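Local coordinates for protein glutathione S-transferase delta (Bombyx mori, PDB 3VK9) that probably catalyses the conjugation of glutathione to electrophilic substrates, working as a homodimer of the delta class of glutathione transferases, at residues S83-P86 with A91-L94; Y100-T105 with D158-A163; Q146-V149 with N153-V156. All blocks are in the same frame, centred on the assembly; numbering follows the deposited sequence.

Contact 1 of 3, residues S83-P86 with A91-L94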
# COMPACT_ATOMS: atom_id res chain seq x y z
N SER A 83 -4.65 -15.60 14.57
CA SER A 83 -5.85 -15.13 13.87
C SER A 83 -5.71 -13.66 13.45
O SER A 83 -6.41 -13.19 12.57
CB SER A 83 -7.09 -15.30 14.76
OG SER A 83 -6.99 -14.47 15.91
N LEU A 84 -4.78 -12.93 14.06
CA LEU A 84 -4.54 -11.55 13.66
C LEU A 84 -3.94 -11.45 12.26
O LEU A 84 -4.00 -10.39 11.65
CB LEU A 84 -3.59 -10.85 14.62
CG LEU A 84 -4.07 -10.58 16.04
CD1 LEU A 84 -2.85 -10.39 16.93
CD2 LEU A 84 -4.98 -9.35 16.07
N TYR A 85 -3.33 -12.52 11.77
CA TYR A 85 -2.77 -12.52 10.42
C TYR A 85 -2.68 -13.97 9.95
O TYR A 85 -1.60 -14.55 9.89
CB TYR A 85 -1.39 -11.83 10.38
CG TYR A 85 -0.89 -11.49 8.99
CD1 TYR A 85 -1.71 -10.82 8.07
CD2 TYR A 85 0.41 -11.79 8.60
CE1 TYR A 85 -1.26 -10.50 6.79
CE2 TYR A 85 0.88 -11.47 7.32
CZ TYR A 85 0.04 -10.82 6.43
OH TYR A 85 0.49 -10.51 5.17
N PRO A 86 -3.85 -14.57 9.65
CA PRO A 86 -3.94 -16.02 9.41
C PRO A 86 -3.06 -16.45 8.22
O PRO A 86 -2.94 -15.71 7.25
CB PRO A 86 -5.43 -16.23 9.10
CG PRO A 86 -5.92 -14.89 8.68
CD PRO A 86 -5.15 -13.91 9.51
N ALA A 91 -7.51 -16.51 3.32
CA ALA A 91 -7.73 -15.65 4.49
C ALA A 91 -6.68 -14.54 4.56
O ALA A 91 -6.99 -13.40 4.88
CB ALA A 91 -7.74 -16.49 5.78
N ARG A 92 -5.43 -14.86 4.25
CA ARG A 92 -4.37 -13.85 4.33
C ARG A 92 -4.52 -12.80 3.23
O ARG A 92 -4.29 -11.61 3.45
CB ARG A 92 -2.97 -14.48 4.24
CG ARG A 92 -1.86 -13.45 4.30
CD ARG A 92 -0.55 -14.05 4.78
NE ARG A 92 -0.63 -14.59 6.14
CZ ARG A 92 0.44 -14.87 6.88
NH1 ARG A 92 1.65 -14.64 6.40
NH2 ARG A 92 0.31 -15.35 8.10
N ALA A 93 -4.88 -13.25 2.03
CA ALA A 93 -5.06 -12.35 0.90
C ALA A 93 -6.13 -11.29 1.20
O ALA A 93 -6.01 -10.14 0.80
CB ALA A 93 -5.45 -13.15 -0.34
N LEU A 94 -7.18 -11.68 1.93
CA LEU A 94 -8.21 -10.70 2.27
C LEU A 94 -7.66 -9.62 3.21
O LEU A 94 -7.99 -8.43 3.07
CB LEU A 94 -9.43 -11.39 2.90
CG LEU A 94 -10.59 -10.45 3.21
CD1 LEU A 94 -10.99 -9.70 1.94
CD2 LEU A 94 -11.78 -11.24 3.80
O HOH W 1 2.64 -13.08 4.37

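Contact 2 of 3, residues Y100-T105 with D158-A163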
# COMPACT_ATOMS: atom_id res chain seq x y z
N TYR A 100 -3.87 -2.83 1.61
CA TYR A 100 -3.62 -2.01 0.43
C TYR A 100 -4.75 -1.01 0.15
O TYR A 100 -4.49 0.11 -0.29
CB TYR A 100 -3.30 -2.89 -0.78
CG TYR A 100 -1.93 -3.48 -0.63
CD1 TYR A 100 -0.80 -2.67 -0.83
CD2 TYR A 100 -1.74 -4.80 -0.23
CE1 TYR A 100 0.46 -3.16 -0.68
CE2 TYR A 100 -0.45 -5.31 -0.07
CZ TYR A 100 0.64 -4.48 -0.30
OH TYR A 100 1.93 -4.91 -0.15
N PHE A 101 -5.98 -1.40 0.45
CA PHE A 101 -7.11 -0.48 0.41
C PHE A 101 -6.87 0.69 1.37
O PHE A 101 -7.11 1.85 1.04
CB PHE A 101 -8.39 -1.21 0.80
CG PHE A 101 -9.56 -0.30 1.08
CD1 PHE A 101 -10.25 0.31 0.03
CD2 PHE A 101 -9.99 -0.09 2.39
CE1 PHE A 101 -11.35 1.14 0.28
CE2 PHE A 101 -11.08 0.74 2.66
CZ PHE A 101 -11.76 1.36 1.59
N ASP A 102 -6.42 0.37 2.58
CA ASP A 102 -6.11 1.37 3.59
C ASP A 102 -5.07 2.40 3.09
O ASP A 102 -5.36 3.60 3.04
CB ASP A 102 -5.62 0.69 4.88
CG ASP A 102 -5.33 1.70 5.99
OD1 ASP A 102 -6.10 2.70 6.09
OD2 ASP A 102 -4.34 1.49 6.74
N ILE A 103 -3.88 1.95 2.71
CA ILE A 103 -2.85 2.90 2.29
C ILE A 103 -3.16 3.63 0.97
O ILE A 103 -3.01 4.84 0.87
CB ILE A 103 -1.45 2.24 2.21
CG1 ILE A 103 -0.37 3.32 1.99
CG2 ILE A 103 -1.41 1.17 1.12
CD1 ILE A 103 1.08 2.83 2.14
N GLY A 104 -3.60 2.88 -0.04
CA GLY A 104 -3.75 3.42 -1.39
C GLY A 104 -5.05 4.14 -1.66
O GLY A 104 -5.15 4.95 -2.59
N THR A 105 -6.06 3.85 -0.86
CA THR A 105 -7.37 4.42 -1.11
C THR A 105 -7.90 5.24 0.06
O THR A 105 -8.01 6.46 -0.05
CB THR A 105 -8.40 3.33 -1.49
OG1 THR A 105 -7.96 2.66 -2.68
CG2 THR A 105 -9.79 3.96 -1.75
N ASP A 158 -8.07 -4.62 10.54
CA ASP A 158 -8.92 -3.77 11.38
C ASP A 158 -8.07 -2.70 12.09
O ASP A 158 -8.43 -1.52 12.16
CB ASP A 158 -9.68 -4.62 12.42
CG ASP A 158 -10.59 -5.67 11.77
OD1 ASP A 158 -11.63 -5.29 11.20
OD2 ASP A 158 -10.27 -6.88 11.85
N LEU A 159 -6.94 -3.10 12.63
CA LEU A 159 -6.15 -2.20 13.45
C LEU A 159 -5.55 -1.05 12.63
O LEU A 159 -5.54 0.11 13.06
CB LEU A 159 -5.05 -2.99 14.19
CG LEU A 159 -5.50 -4.16 15.07
CD1 LEU A 159 -4.28 -4.85 15.76
CD2 LEU A 159 -6.51 -3.71 16.10
N SER A 160 -5.06 -1.37 11.45
CA SER A 160 -4.53 -0.34 10.55
C SER A 160 -5.67 0.56 10.06
O SER A 160 -5.54 1.78 10.08
CB SER A 160 -3.81 -0.99 9.37
OG SER A 160 -3.25 -0.01 8.52
N LEU A 161 -6.78 -0.04 9.65
CA LEU A 161 -7.91 0.74 9.15
C LEU A 161 -8.54 1.62 10.23
O LEU A 161 -8.99 2.73 9.95
CB LEU A 161 -8.98 -0.14 8.49
CG LEU A 161 -8.78 -0.40 6.98
CD1 LEU A 161 -9.65 -1.56 6.47
CD2 LEU A 161 -9.00 0.87 6.13
N ILE A 162 -8.58 1.12 11.47
CA ILE A 162 -9.20 1.93 12.49
C ILE A 162 -8.30 3.10 12.86
O ILE A 162 -8.79 4.18 13.12
CB ILE A 162 -9.71 1.13 13.73
CG1 ILE A 162 -10.75 1.98 14.48
CG2 ILE A 162 -8.57 0.75 14.64
CD1 ILE A 162 -11.67 1.20 15.37
N ALA A 163 -6.98 2.90 12.82
CA ALA A 163 -6.08 4.02 13.07
C ALA A 163 -6.30 5.12 12.03
O ALA A 163 -6.30 6.31 12.37
CB ALA A 163 -4.62 3.56 13.07

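Contact 3 of 3, residues Q146-V149 with N153-V156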
# COMPACT_ATOMS: atom_id res chain seq x y z
N GLN A 146 -20.70 -8.42 8.00
CA GLN A 146 -19.42 -8.82 8.59
C GLN A 146 -19.09 -8.08 9.89
O GLN A 146 -19.21 -6.86 9.97
CB GLN A 146 -18.30 -8.58 7.57
CG GLN A 146 -18.53 -9.35 6.29
CD GLN A 146 -18.08 -10.79 6.40
OE1 GLN A 146 -17.04 -11.09 6.98
NE2 GLN A 146 -18.87 -11.70 5.82
N LYS A 147 -18.64 -8.83 10.89
CA LYS A 147 -18.19 -8.24 12.15
C LYS A 147 -16.91 -7.43 11.99
O LYS A 147 -16.77 -6.34 12.54
CB LYS A 147 -17.94 -9.35 13.17
CG LYS A 147 -17.75 -8.87 14.61
CD LYS A 147 -17.45 -10.07 15.51
CE LYS A 147 -17.94 -9.91 16.93
NZ LYS A 147 -17.21 -8.88 17.68
N TYR A 148 -15.96 -8.00 11.25
CA TYR A 148 -14.66 -7.37 11.04
C TYR A 148 -14.42 -7.20 9.56
O TYR A 148 -15.18 -7.70 8.73
CB TYR A 148 -13.55 -8.21 11.68
CG TYR A 148 -13.60 -8.26 13.20
CD1 TYR A 148 -13.24 -7.15 13.96
CD2 TYR A 148 -14.01 -9.41 13.87
CE1 TYR A 148 -13.28 -7.18 15.34
CE2 TYR A 148 -14.05 -9.46 15.27
CZ TYR A 148 -13.69 -8.33 16.00
OH TYR A 148 -13.71 -8.33 17.38
N VAL A 149 -13.34 -6.51 9.21
CA VAL A 149 -13.16 -6.04 7.85
C VAL A 149 -12.54 -7.11 6.94
O VAL A 149 -12.63 -7.03 5.72
CB VAL A 149 -12.34 -4.71 7.82
CG1 VAL A 149 -10.84 -5.00 7.92
CG2 VAL A 149 -12.67 -3.89 6.58
N ASN A 153 -12.48 -12.83 12.40
CA ASN A 153 -11.71 -12.41 13.57
C ASN A 153 -11.11 -11.02 13.40
O ASN A 153 -10.94 -10.53 12.28
CB ASN A 153 -10.59 -13.41 13.85
CG ASN A 153 -11.08 -14.84 13.77
OD1 ASN A 153 -12.02 -15.21 14.46
ND2 ASN A 153 -10.44 -15.65 12.92
N LEU A 154 -10.78 -10.38 14.52
CA LEU A 154 -9.98 -9.17 14.50
C LEU A 154 -8.65 -9.47 13.79
O LEU A 154 -8.00 -10.48 14.08
CB LEU A 154 -9.71 -8.70 15.92
CG LEU A 154 -8.92 -7.39 16.07
CD1 LEU A 154 -9.85 -6.20 15.91
CD2 LEU A 154 -8.21 -7.35 17.42
N THR A 155 -8.24 -8.60 12.87
CA THR A 155 -6.94 -8.77 12.20
C THR A 155 -6.15 -7.46 12.12
O THR A 155 -6.68 -6.38 12.40
CB THR A 155 -7.08 -9.33 10.77
OG1 THR A 155 -7.71 -8.35 9.93
CG2 THR A 155 -7.90 -10.63 10.76
N VAL A 156 -4.88 -7.55 11.74
CA VAL A 156 -4.09 -6.35 11.57
C VAL A 156 -4.74 -5.38 10.58
O VAL A 156 -4.44 -4.19 10.61
CB VAL A 156 -2.64 -6.68 11.13
CG1 VAL A 156 -1.87 -7.31 12.28
CG2 VAL A 156 -2.65 -7.60 9.90

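Contact 1 of 3, residues S83-P86 with A91-L94
The guanidinium of Arg92 lies flat on one face of the Tyr85 ring. The two planes are 20° apart and their centres 3.9 Å, so this is an off-centre cation-pi stack. Arg92 CD sits over the same ring and adds a CH-pi contact, 4.1 Å from the Tyr85 ring centroid. Two hydrogen bonds hold the guanidinium. Arg92 NE gives a fairly straight one to Pro86 O, 2.8 Å away and close to the guanidinium plane. Arg92 NH2 reaches Tyr85 O at 2.7 Å, but the N-H...O angle is only 130° and the acceptor is tilted from that plane. The bend at chi3 (-62°) lays the guanidinium along that face of the Tyr85 ring. A water oxygen accepts from Arg92 NH1 at 2.7 Å. Beside the stack, Pro86 CG packs on Ala91 CB at 3.8 Å.

Further out, Tyr85 OH bonds to Asp96, one turn beyond Arg92 on helix 89-119. Asn76 of the second subunit packs on Arg92, so the site borders the dimer interface. Two loop carbonyls and a ring face thus hold one cation, and the Asp96 carboxylate at Tyr85 OH would probably make the ring more electron-rich and favour the stack.

Contact 2 of 3, residues Y100-T105 with D158-A163
Asp102 and Ser160 meet through a short hydrogen bond between helices 89-119 and 156-167. The two helices run in roughly the same direction here, with their axes 27° apart and 9.6 Å at closest approach. Asp102 has the largest share of the contact, just ahead of Leu161. Its CB lies against the leucine on the facing helix, with Asp102 CB 3.6 Å from Leu161 CD2. CG is anti to the backbone N (chi1 -178°), which carries the carboxylate across to the other helix. Asp102 OD1 packs beside the same methyl, 3.4 Å from Leu161 CD2, and also bonds to Ser164, one turn after Ser160. OD2 is the atom that takes the hydroxyl. Ser160 OG donates to Asp102 OD2 over 2.6 Å, on the anti side and 29° out of the carboxylate plane.

Leu161 slides past Asp102 in the opposite direction. Leu161 CD2 also touches the Phe101 ring, 4.0 Å from Phe101 CD2, and the two side chains cross at about a right angle. Phe101 in turn packs edge-to-face with Phe142 of helix 126-142.

The contact is buried in the all-helical C-terminal domain of the transferase fold. OD2 of Asp102 has a second partner, a salt bridge to Arg68 at the start of helix 67-78. That helix belongs to the N-terminal, thioredoxin-like domain, so Asp102 joins the two domains. The carboxylate thus links its own helix to two others, 67-78 and 156-167. Both oxygens of this buried group have polar partners, and its charge is balanced by Arg68.

Contact 3 of 3, residues Q146-V149 with N153-V156
The N-capped loop that leads into helix 156-167 folds back on itself, and Tyr148 packs against Leu154 across the fold. The ring lies over the backbone between Asn153 and Leu154. Leu154 N sits over one face of the ring, 3.4 Å from Tyr148 CD2. The carbonyl carbon of Asn153 is equally near that ring atom, but approaches obliquely. Leu154 CB covers the same face in a CH-pi contact, 4.2 Å from the Tyr148 ring centroid. Over the same face, toward the opposite rim, Leu154 CD1 reaches Tyr148 CE1 at 3.6 Å.

The cap follows directly after Leu154. Thr155 is the N-cap residue of helix 156-167, its OG1 bonding the backbone N of Ala157, while the Asp158 carboxylate bonds back to Thr155 N. The packing of Tyr148 on Leu154 therefore lies right beside the helix start.

Tyr148 CG is anti to its carbonyl carbon (chi1 -67°), which brings the ring toward the 153-156 segment. The hydroxyl at its far end bonds to Thr191 OG1, at the end of helix 179-191. Replacing Tyr148 by an alanine would probably leave Leu154 without its ring partner and Thr191 without this bond. Beyond the ring, Leu154 meets Leu84 of the segment before helix 89-119.

Along the chain, contact 1 closes before the other two open, and contact 3 is nested inside the loop closed by contact 2. Contacts 1 and 2 share helix 89-119. Their centres are about 14 Å apart and both touch the second subunit. Contact 3 lies in the loop that leads into helix 156-167, which contact 2 packs against helix 89-119; these centres are about 12 Å apart. Asp158 OD1 joins them through a probable hydrogen bond to Val149 N, 2.9 Å long. Contacts 1 and 3 are closest, about 10 Å between centres, with Leu84 O 3.0 Å from Val156 N. The segment entering the helical domain is thus tied to the start of one of its inner helices.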